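Local structure of nuclease-like protein (Chaetomium thermophilum, 6GRB) at residues A[376-388]-A[435-448]. The protein is probably a structure-selective endonuclease of the GEN1 family that resolves four-way Holliday junctions and cuts 5'-flap DNA. Sequence-based numbering, arbitrary orientation.
Sequences ATPELRVSFIPAE and PWQPDLAWVPETIL
Arg381 lies across one face of the Trp442 indole, the two forming a non-hydrogen-bonded antiparallel pair. That pairing sets Arg381 CB 3.8 Å from the centroid of the six-membered ring in a CH-pi contact, and the bend about CB-CG (chi2 69°) carries CD over the middle of the indole. CZ then makes an off-centre cation-pi contact 4.4 Å from the centroid of the five-membered ring, the guanidinium tilted 41° from the indole plane. Arginine suits the place because its methylenes pack on the aromatic face while its charge meets the pi cloud; the broad indole offers a face large enough for both. Leu440, on the same face of the sheet, sets its CB over one face of the guanidinium. Arg369, salt-bridged to Glu379, also makes a cation-pi contact with Trp442. A leucine in place of Trp442 would probably cost both arginines their aromatic partner, leaving the Arg381 guanidinium freer to turn.

The pairing belongs to the three-stranded antiparallel sheet of the Gen1 C-terminal domain, in which 377-384 is the central strand, 439-444 runs along one edge and 364-371 along the other. Backbone bonds join Leu380 with Val443, Val382 with Ala441 and Phe384 with Asp439 in both directions. On the reverse face, buried and therefore apolar, CD1 of Leu448, brought back by the helix that follows the strand, reaches both Leu380 CB and Val382 CG2, 3.4 Å from each. At the far end Ala387 N donates to Pro435 O (2.8 Å), and the small Ala387 CB sits squarely over the six-membered ring of Trp436, 3.7 Å from its centroid.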
ATOM      1  N   ALA A 376      17.870   6.247   5.935  1.00 65.52           N
ATOM      2  CA  ALA A 376      19.273   5.845   5.819  1.00 65.53           C
ATOM      3  C   ALA A 376      19.447   4.488   5.131  1.00 64.96           C
ATOM      4  O   ALA A 376      20.268   3.672   5.543  1.00 64.79           O
ATOM      5  CB  ALA A 376      19.960   5.853   7.178  1.00 65.70           C
ATOM      6  N   THR A 377      18.679   4.230   4.078  1.00 63.36           N
ATOM      7  CA  THR A 377      19.023   3.126   3.191  1.00 62.97           C
ATOM      8  C   THR A 377      20.238   3.510   2.356  1.00 63.53           C
ATOM      9  O   THR A 377      20.249   4.588   1.738  1.00 64.22           O
ATOM     10  CB  THR A 377      17.886   2.770   2.258  1.00 62.62           C
ATOM     11  OG1 THR A 377      16.682   2.605   3.010  1.00 62.28           O
ATOM     12  CG2 THR A 377      18.202   1.466   1.543  1.00 62.17           C
ATOM     13  N   PRO A 378      21.282   2.682   2.319  1.00 63.33           N
ATOM     14  CA  PRO A 378      22.456   3.014   1.498  1.00 63.96           C
ATOM     15  C   PRO A 378      22.092   3.084   0.023  1.00 64.25           C
ATOM     16  O   PRO A 378      21.472   2.175  -0.522  1.00 63.73           O
ATOM     17  CB  PRO A 378      23.427   1.864   1.789  1.00 63.68           C
ATOM     18  CG  PRO A 378      23.022   1.381   3.138  1.00 63.21           C
ATOM     19  CD  PRO A 378      21.535   1.546   3.221  1.00 62.84           C
ATOM     20  N   GLU A 379      22.478   4.178  -0.624  1.00 64.41           N
ATOM     21  CA  GLU A 379      22.232   4.352  -2.045  1.00 65.01           C
ATOM     22  C   GLU A 379      23.546   4.640  -2.740  1.00 65.97           C
ATOM     23  O   GLU A 379      24.467   5.212  -2.151  1.00 66.35           O
ATOM     24  CB  GLU A 379      21.238   5.478  -2.317  1.00 65.64           C
ATOM     25  CG  GLU A 379      19.811   5.158  -1.889  1.00 64.77           C
ATOM     26  CD  GLU A 379      18.872   6.328  -2.114  1.00 65.56           C
ATOM     27  OE1 GLU A 379      17.880   6.160  -2.853  1.00 65.53           O
ATOM     28  OE2 GLU A 379      19.144   7.419  -1.566  1.00 66.22           O
ATOM     29  N   LEU A 380      23.633   4.221  -3.994  1.00 66.30           N
ATOM     30  CA  LEU A 380      24.792   4.492  -4.825  1.00 67.36           C
ATOM     31  C   LEU A 380      24.379   5.395  -5.980  1.00 68.67           C
ATOM     32  O   LEU A 380      23.294   5.227  -6.557  1.00 68.62           O
ATOM     33  CB  LEU A 380      25.415   3.185  -5.339  1.00 66.98           C
ATOM     34  CG  LEU A 380      26.092   2.271  -4.295  1.00 66.06           C
ATOM     35  CD1 LEU A 380      26.716   1.044  -4.937  1.00 65.91           C
ATOM     36  CD2 LEU A 380      27.136   3.047  -3.519  1.00 66.48           C
ATOM     37  N   ARG A 381      25.232   6.365  -6.293  1.00 68.12           N
ATOM     38  CA  ARG A 381      24.977   7.325  -7.365  1.00 69.66           C
ATOM     39  C   ARG A 381      25.372   6.688  -8.690  1.00 70.30           C
ATOM     40  O   ARG A 381      26.559   6.483  -8.955  1.00 70.60           O
ATOM     41  CB  ARG A 381      25.771   8.610  -7.127  1.00 70.60           C
ATOM     42  CG  ARG A 381      25.493   9.709  -8.110  1.00 72.18           C
ATOM     43  CD  ARG A 381      24.098  10.261  -7.918  1.00 72.29           C
ATOM     44  NE  ARG A 381      23.957  11.568  -8.552  1.00 73.72           N
ATOM     45  CZ  ARG A 381      22.820  12.261  -8.615  1.00 74.14           C
ATOM     46  NH1 ARG A 381      21.708  11.765  -8.076  1.00 73.35           N
ATOM     47  NH2 ARG A 381      22.792  13.446  -9.227  1.00 75.23           N
ATOM     48  N   VAL A 382      24.385   6.308  -9.491  1.00 71.65           N
ATOM     49  CA  VAL A 382      24.683   5.620 -10.740  1.00 72.18           C
ATOM     50  C   VAL A 382      24.376   6.383 -12.019  1.00 73.99           C
ATOM     51  O   VAL A 382      23.388   7.109 -12.116  1.00 74.59           O
ATOM     52  CB  VAL A 382      23.964   4.257 -10.805  1.00 70.82           C
ATOM     53  CG1 VAL A 382      24.184   3.605 -12.162  1.00 70.82           C
ATOM     54  CG2 VAL A 382      24.449   3.348  -9.686  1.00 69.74           C
ATOM     55  N   SER A 383      25.219   6.158 -13.021  1.00 74.95           N
ATOM     56  CA  SER A 383      25.110   6.770 -14.335  1.00 76.82           C
ATOM     57  C   SER A 383      24.533   5.774 -15.302  1.00 76.64           C
ATOM     58  O   SER A 383      24.723   4.597 -15.147  1.00 75.30           O
ATOM     59  CB  SER A 383      26.463   7.249 -14.854  1.00 77.90           C
ATOM     60  OG  SER A 383      27.363   6.189 -15.058  1.00 76.95           O
ATOM     61  N   PHE A 384      23.874   6.277 -16.331  1.00 74.40           N
ATOM     62  CA  PHE A 384      23.166   5.482 -17.328  1.00 74.26           C
ATOM     63  C   PHE A 384      22.757   6.406 -18.474  1.00 76.38           C
ATOM     64  O   PHE A 384      22.749   7.634 -18.331  1.00 77.76           O
ATOM     65  CB  PHE A 384      21.934   4.787 -16.726  1.00 72.18           C
ATOM     66  CG  PHE A 384      20.940   5.737 -16.108  1.00 72.00           C
ATOM     67  CD1 PHE A 384      21.082   6.157 -14.797  1.00 71.42           C
ATOM     68  CD2 PHE A 384      19.862   6.211 -16.837  1.00 72.33           C
ATOM     69  CE1 PHE A 384      20.172   7.034 -14.226  1.00 71.45           C
ATOM     70  CE2 PHE A 384      18.950   7.087 -16.267  1.00 72.00           C
ATOM     71  CZ  PHE A 384      19.112   7.494 -14.956  1.00 71.73           C
ATOM     72  N   ILE A 385      22.411   5.805 -19.612  1.00 74.83           N
ATOM     73  CA  ILE A 385      21.993   6.556 -20.789  1.00 76.79           C
ATOM     74  C   ILE A 385      20.473   6.397 -20.919  1.00 75.40           C
ATOM     75  O   ILE A 385      20.013   5.316 -21.315  1.00 74.44           O
ATOM     76  CB  ILE A 385      22.713   6.090 -22.063  1.00 78.20           C
ATOM     77  CG1 ILE A 385      24.238   6.052 -21.859  1.00 78.32           C
ATOM     78  CG2 ILE A 385      22.339   7.001 -23.247  1.00 80.51           C
ATOM     79  CD1 ILE A 385      24.931   7.406 -21.964  1.00 79.64           C
ATOM     80  N   PRO A 386      19.684   7.428 -20.599  1.00 76.51           N
ATOM     81  CA  PRO A 386      18.213   7.251 -20.590  1.00 74.54           C
ATOM     82  C   PRO A 386      17.633   6.656 -21.867  1.00 74.91           C
ATOM     83  O   PRO A 386      16.880   5.680 -21.797  1.00 73.59           O
ATOM     84  CB  PRO A 386      17.711   8.677 -20.329  1.00 74.61           C
ATOM     85  CG  PRO A 386      18.785   9.304 -19.518  1.00 75.95           C
ATOM     86  CD  PRO A 386      20.089   8.736 -20.048  1.00 77.74           C
ATOM     87  N   ALA A 387      17.970   7.211 -23.035  1.00 77.30           N
ATOM     88  CA  ALA A 387      17.438   6.688 -24.295  1.00 78.15           C
ATOM     89  C   ALA A 387      17.965   5.292 -24.601  1.00 78.80           C
ATOM     90  O   ALA A 387      17.256   4.483 -25.210  1.00 78.98           O
ATOM     91  CB  ALA A 387      17.768   7.643 -25.446  1.00 80.18           C
ATOM     92  N   GLU A 388      19.197   4.986 -24.193  1.00 80.28           N
ATOM     93  CA  GLU A 388      19.712   3.632 -24.368  1.00 80.17           C
ATOM     94  C   GLU A 388      18.956   2.644 -23.487  1.00 77.82           C
ATOM     95  O   GLU A 388      18.630   1.534 -23.922  1.00 77.90           O
ATOM     96  CB  GLU A 388      21.220   3.613 -24.078  1.00 80.56           C
ATOM     97  CG  GLU A 388      21.881   2.241 -24.022  1.00 79.70           C
ATOM     98  CD  GLU A 388      23.415   2.326 -23.954  1.00 80.07           C
ATOM     99  OE1 GLU A 388      24.010   3.104 -24.733  1.00 81.74           O
ATOM    100  OE2 GLU A 388      24.029   1.618 -23.125  1.00 78.60           O
ATOM    101  N   PRO A 435      18.513  12.812 -24.033  1.00 79.34           N
ATOM    102  CA  PRO A 435      18.409  11.395 -23.636  1.00 79.26           C
ATOM    103  C   PRO A 435      19.632  10.537 -23.971  1.00 81.07           C
ATOM    104  O   PRO A 435      19.704   9.377 -23.557  1.00 81.03           O
ATOM    105  CB  PRO A 435      17.167  10.909 -24.402  1.00 78.38           C
ATOM    106  CG  PRO A 435      16.860  11.999 -25.442  1.00 78.63           C
ATOM    107  CD  PRO A 435      17.350  13.265 -24.824  1.00 78.49           C
ATOM    108  N   TRP A 436      20.600  11.073 -24.714  1.00 79.48           N
ATOM    109  CA  TRP A 436      21.780  10.285 -25.066  1.00 80.91           C
ATOM    110  C   TRP A 436      22.996  10.568 -24.190  1.00 80.90           C
ATOM    111  O   TRP A 436      23.885   9.715 -24.100  1.00 81.26           O
ATOM    112  CB  TRP A 436      22.123  10.489 -26.544  1.00 81.73           C
ATOM    113  CG  TRP A 436      21.037   9.930 -27.403  1.00 81.92           C
ATOM    114  CD1 TRP A 436      20.060  10.631 -28.053  1.00 81.22           C
ATOM    115  CD2 TRP A 436      20.776   8.542 -27.659  1.00 82.71           C
ATOM    116  NE1 TRP A 436      19.219   9.762 -28.720  1.00 81.53           N
ATOM    117  CE2 TRP A 436      19.639   8.475 -28.492  1.00 82.52           C
ATOM    118  CE3 TRP A 436      21.397   7.344 -27.268  1.00 83.40           C
ATOM    119  CZ2 TRP A 436      19.115   7.262 -28.949  1.00 83.28           C
ATOM    120  CZ3 TRP A 436      20.865   6.133 -27.720  1.00 83.97           C
ATOM    121  CH2 TRP A 436      19.738   6.107 -28.551  1.00 84.08           C
ATOM    122  N   GLN A 437      22.991  11.663 -23.457  1.00 83.26           N
ATOM    123  CA  GLN A 437      24.071  11.942 -22.532  1.00 83.02           C
ATOM    124  C   GLN A 437      23.814  11.149 -21.256  1.00 82.51           C
ATOM    125  O   GLN A 437      22.722  10.670 -21.032  1.00 82.30           O
ATOM    126  CB  GLN A 437      24.109  13.423 -22.173  1.00 82.40           C
ATOM    127  CG  GLN A 437      24.853  14.306 -23.156  1.00 83.38           C
ATOM    128  CD  GLN A 437      25.849  13.549 -24.010  1.00 83.83           C
ATOM    129  OE1 GLN A 437      26.869  13.073 -23.518  1.00 83.80           O
ATOM    130  NE2 GLN A 437      25.568  13.453 -25.297  1.00 84.13           N
ATOM    131  N   PRO A 438      24.831  10.993 -20.415  1.00 80.11           N
ATOM    132  CA  PRO A 438      24.638  10.273 -19.144  1.00 79.15           C
ATOM    133  C   PRO A 438      23.749  11.031 -18.164  1.00 78.63           C
ATOM    134  O   PRO A 438      23.939  12.228 -17.928  1.00 78.40           O
ATOM    135  CB  PRO A 438      26.068  10.134 -18.609  1.00 78.30           C
ATOM    136  CG  PRO A 438      26.912  10.147 -19.843  1.00 79.11           C
ATOM    137  CD  PRO A 438      26.257  11.124 -20.757  1.00 80.11           C
ATOM    138  N   ASP A 439      22.786  10.317 -17.582  1.00 76.74           N
ATOM    139  CA  ASP A 439      21.960  10.789 -16.475  1.00 75.87           C
ATOM    140  C   ASP A 439      22.429  10.111 -15.186  1.00 74.33           C
ATOM    141  O   ASP A 439      23.110   9.084 -15.220  1.00 73.36           O
ATOM    142  CB  ASP A 439      20.475  10.481 -16.729  1.00 74.99           C
ATOM    143  CG  ASP A 439      19.521  11.479 -16.064  1.00 74.06           C
ATOM    144  OD1 ASP A 439      19.855  12.094 -15.025  1.00 73.97           O
ATOM    145  OD2 ASP A 439      18.405  11.643 -16.597  1.00 73.03           O
ATOM    146  N   LEU A 440      22.053  10.683 -14.042  1.00 74.54           N
ATOM    147  CA  LEU A 440      22.434  10.154 -12.741  1.00 72.71           C
ATOM    148  C   LEU A 440      21.189   9.889 -11.913  1.00 71.64           C
ATOM    149  O   LEU A 440      20.244  10.677 -11.940  1.00 72.48           O
ATOM    150  CB  LEU A 440      23.354  11.121 -11.974  1.00 72.42           C
ATOM    151  CG  LEU A 440      24.718  11.517 -12.546  1.00 73.00           C
ATOM    152  CD1 LEU A 440      25.475  12.325 -11.529  1.00 72.36           C
ATOM    153  CD2 LEU A 440      25.537  10.308 -12.955  1.00 72.71           C
ATOM    154  N   ALA A 441      21.199   8.790 -11.166  1.00 70.85           N
ATOM    155  CA  ALA A 441      20.126   8.457 -10.242  1.00 69.30           C
ATOM    156  C   ALA A 441      20.704   7.831  -8.980  1.00 67.55           C
ATOM    157  O   ALA A 441      21.765   7.201  -9.014  1.00 67.15           O
ATOM    158  CB  ALA A 441      19.131   7.488 -10.874  1.00 68.07           C
ATOM    159  N   TRP A 442      19.995   8.000  -7.869  1.00 69.99           N
ATOM    160  CA  TRP A 442      20.306   7.290  -6.633  1.00 68.27           C
ATOM    161  C   TRP A 442      19.517   5.985  -6.593  1.00 66.61           C
ATOM    162  O   TRP A 442      18.276   5.998  -6.622  1.00 66.17           O
ATOM    163  CB  TRP A 442      19.986   8.134  -5.399  1.00 68.05           C
ATOM    164  CG  TRP A 442      20.895   9.301  -5.161  1.00 69.08           C
ATOM    165  CD1 TRP A 442      20.597  10.614  -5.346  1.00 70.25           C
ATOM    166  CD2 TRP A 442      22.236   9.265  -4.651  1.00 68.83           C
ATOM    167  NE1 TRP A 442      21.669  11.400  -5.005  1.00 70.60           N
ATOM    168  CE2 TRP A 442      22.687  10.596  -4.570  1.00 69.81           C
ATOM    169  CE3 TRP A 442      23.096   8.237  -4.255  1.00 67.89           C
ATOM    170  CZ2 TRP A 442      23.962  10.927  -4.110  1.00 69.85           C
ATOM    171  CZ3 TRP A 442      24.353   8.558  -3.792  1.00 68.05           C
ATOM    172  CH2 TRP A 442      24.781   9.892  -3.730  1.00 69.03           C
ATOM    173  N   VAL A 443      20.229   4.863  -6.516  1.00 66.13           N
ATOM    174  CA  VAL A 443      19.590   3.546  -6.475  1.00 64.65           C
ATOM    175  C   VAL A 443      20.060   2.818  -5.221  1.00 63.57           C
ATOM    176  O   VAL A 443      21.252   2.898  -4.874  1.00 63.93           O
ATOM    177  CB  VAL A 443      19.885   2.746  -7.756  1.00 64.90           C
ATOM    178  CG1 VAL A 443      19.226   1.382  -7.702  1.00 63.74           C
ATOM    179  CG2 VAL A 443      19.400   3.524  -8.972  1.00 65.84           C
ATOM    180  N   PRO A 444      19.160   2.143  -4.495  1.00 63.48           N
ATOM    181  CA  PRO A 444      19.572   1.433  -3.263  1.00 62.70           C
ATOM    182  C   PRO A 444      20.666   0.410  -3.523  1.00 62.67           C
ATOM    183  O   PRO A 444      20.582  -0.391  -4.454  1.00 62.62           O
ATOM    184  CB  PRO A 444      18.273   0.768  -2.789  1.00 61.71           C
ATOM    185  CG  PRO A 444      17.192   1.704  -3.293  1.00 61.97           C
ATOM    186  CD  PRO A 444      17.691   2.242  -4.615  1.00 62.98           C
ATOM    187  N   GLU A 445      21.696   0.441  -2.670  1.00 67.37           N
ATOM    188  CA  GLU A 445      22.895  -0.376  -2.869  1.00 67.52           C
ATOM    189  C   GLU A 445      22.566  -1.865  -2.993  1.00 66.90           C
ATOM    190  O   GLU A 445      23.208  -2.582  -3.770  1.00 67.18           O
ATOM    191  CB  GLU A 445      23.890  -0.142  -1.719  1.00 67.59           C
ATOM    192  CG  GLU A 445      25.190  -0.893  -1.855  1.00 67.83           C
ATOM    193  CD  GLU A 445      26.095  -0.730  -0.635  1.00 67.87           C
ATOM    194  OE1 GLU A 445      25.559  -0.473   0.462  1.00 67.50           O
ATOM    195  OE2 GLU A 445      27.343  -0.863  -0.758  1.00 68.33           O
ATOM    196  N   THR A 446      21.581  -2.364  -2.243  1.00 64.52           N
ATOM    197  CA  THR A 446      21.377  -3.800  -2.346  1.00 64.23           C
ATOM    198  C   THR A 446      20.673  -4.177  -3.642  1.00 64.35           C
ATOM    199  O   THR A 446      20.853  -5.298  -4.136  1.00 64.50           O
ATOM    200  CB  THR A 446      20.632  -4.359  -1.125  1.00 63.75           C
ATOM    201  OG1 THR A 446      19.359  -3.730  -0.984  1.00 63.51           O
ATOM    202  CG2 THR A 446      21.432  -4.181   0.133  1.00 63.96           C
ATOM    203  N   ILE A 447      19.910  -3.262  -4.241  1.00 63.30           N
ATOM    204  CA  ILE A 447      19.392  -3.560  -5.575  1.00 63.61           C
ATOM    205  C   ILE A 447      20.540  -3.624  -6.585  1.00 64.42           C
ATOM    206  O   ILE A 447      20.520  -4.436  -7.515  1.00 64.81           O
ATOM    207  CB  ILE A 447      18.299  -2.545  -5.980  1.00 63.58           C
ATOM    208  CG1 ILE A 447      17.009  -2.838  -5.225  1.00 62.84           C
ATOM    209  CG2 ILE A 447      18.029  -2.587  -7.482  1.00 64.22           C
ATOM    210  CD1 ILE A 447      15.830  -2.068  -5.715  1.00 62.78           C
ATOM    211  N   LEU A 448      21.582  -2.829  -6.387  1.00 65.33           N
ATOM    212  CA  LEU A 448      22.704  -2.835  -7.321  1.00 66.23           C
ATOM    213  C   LEU A 448      23.622  -4.042  -7.124  1.00 66.15           C
ATOM    214  O   LEU A 448      24.280  -4.480  -8.075  1.00 66.81           O
ATOM    215  CB  LEU A 448      23.503  -1.536  -7.187  1.00 66.92           C
ATOM    216  CG  LEU A 448      22.838  -0.194  -7.491  1.00 67.46           C
ATOM    217  CD1 LEU A 448      23.884   0.902  -7.408  1.00 68.48           C
ATOM    218  CD2 LEU A 448      22.178  -0.198  -8.845  1.00 68.00           C
TER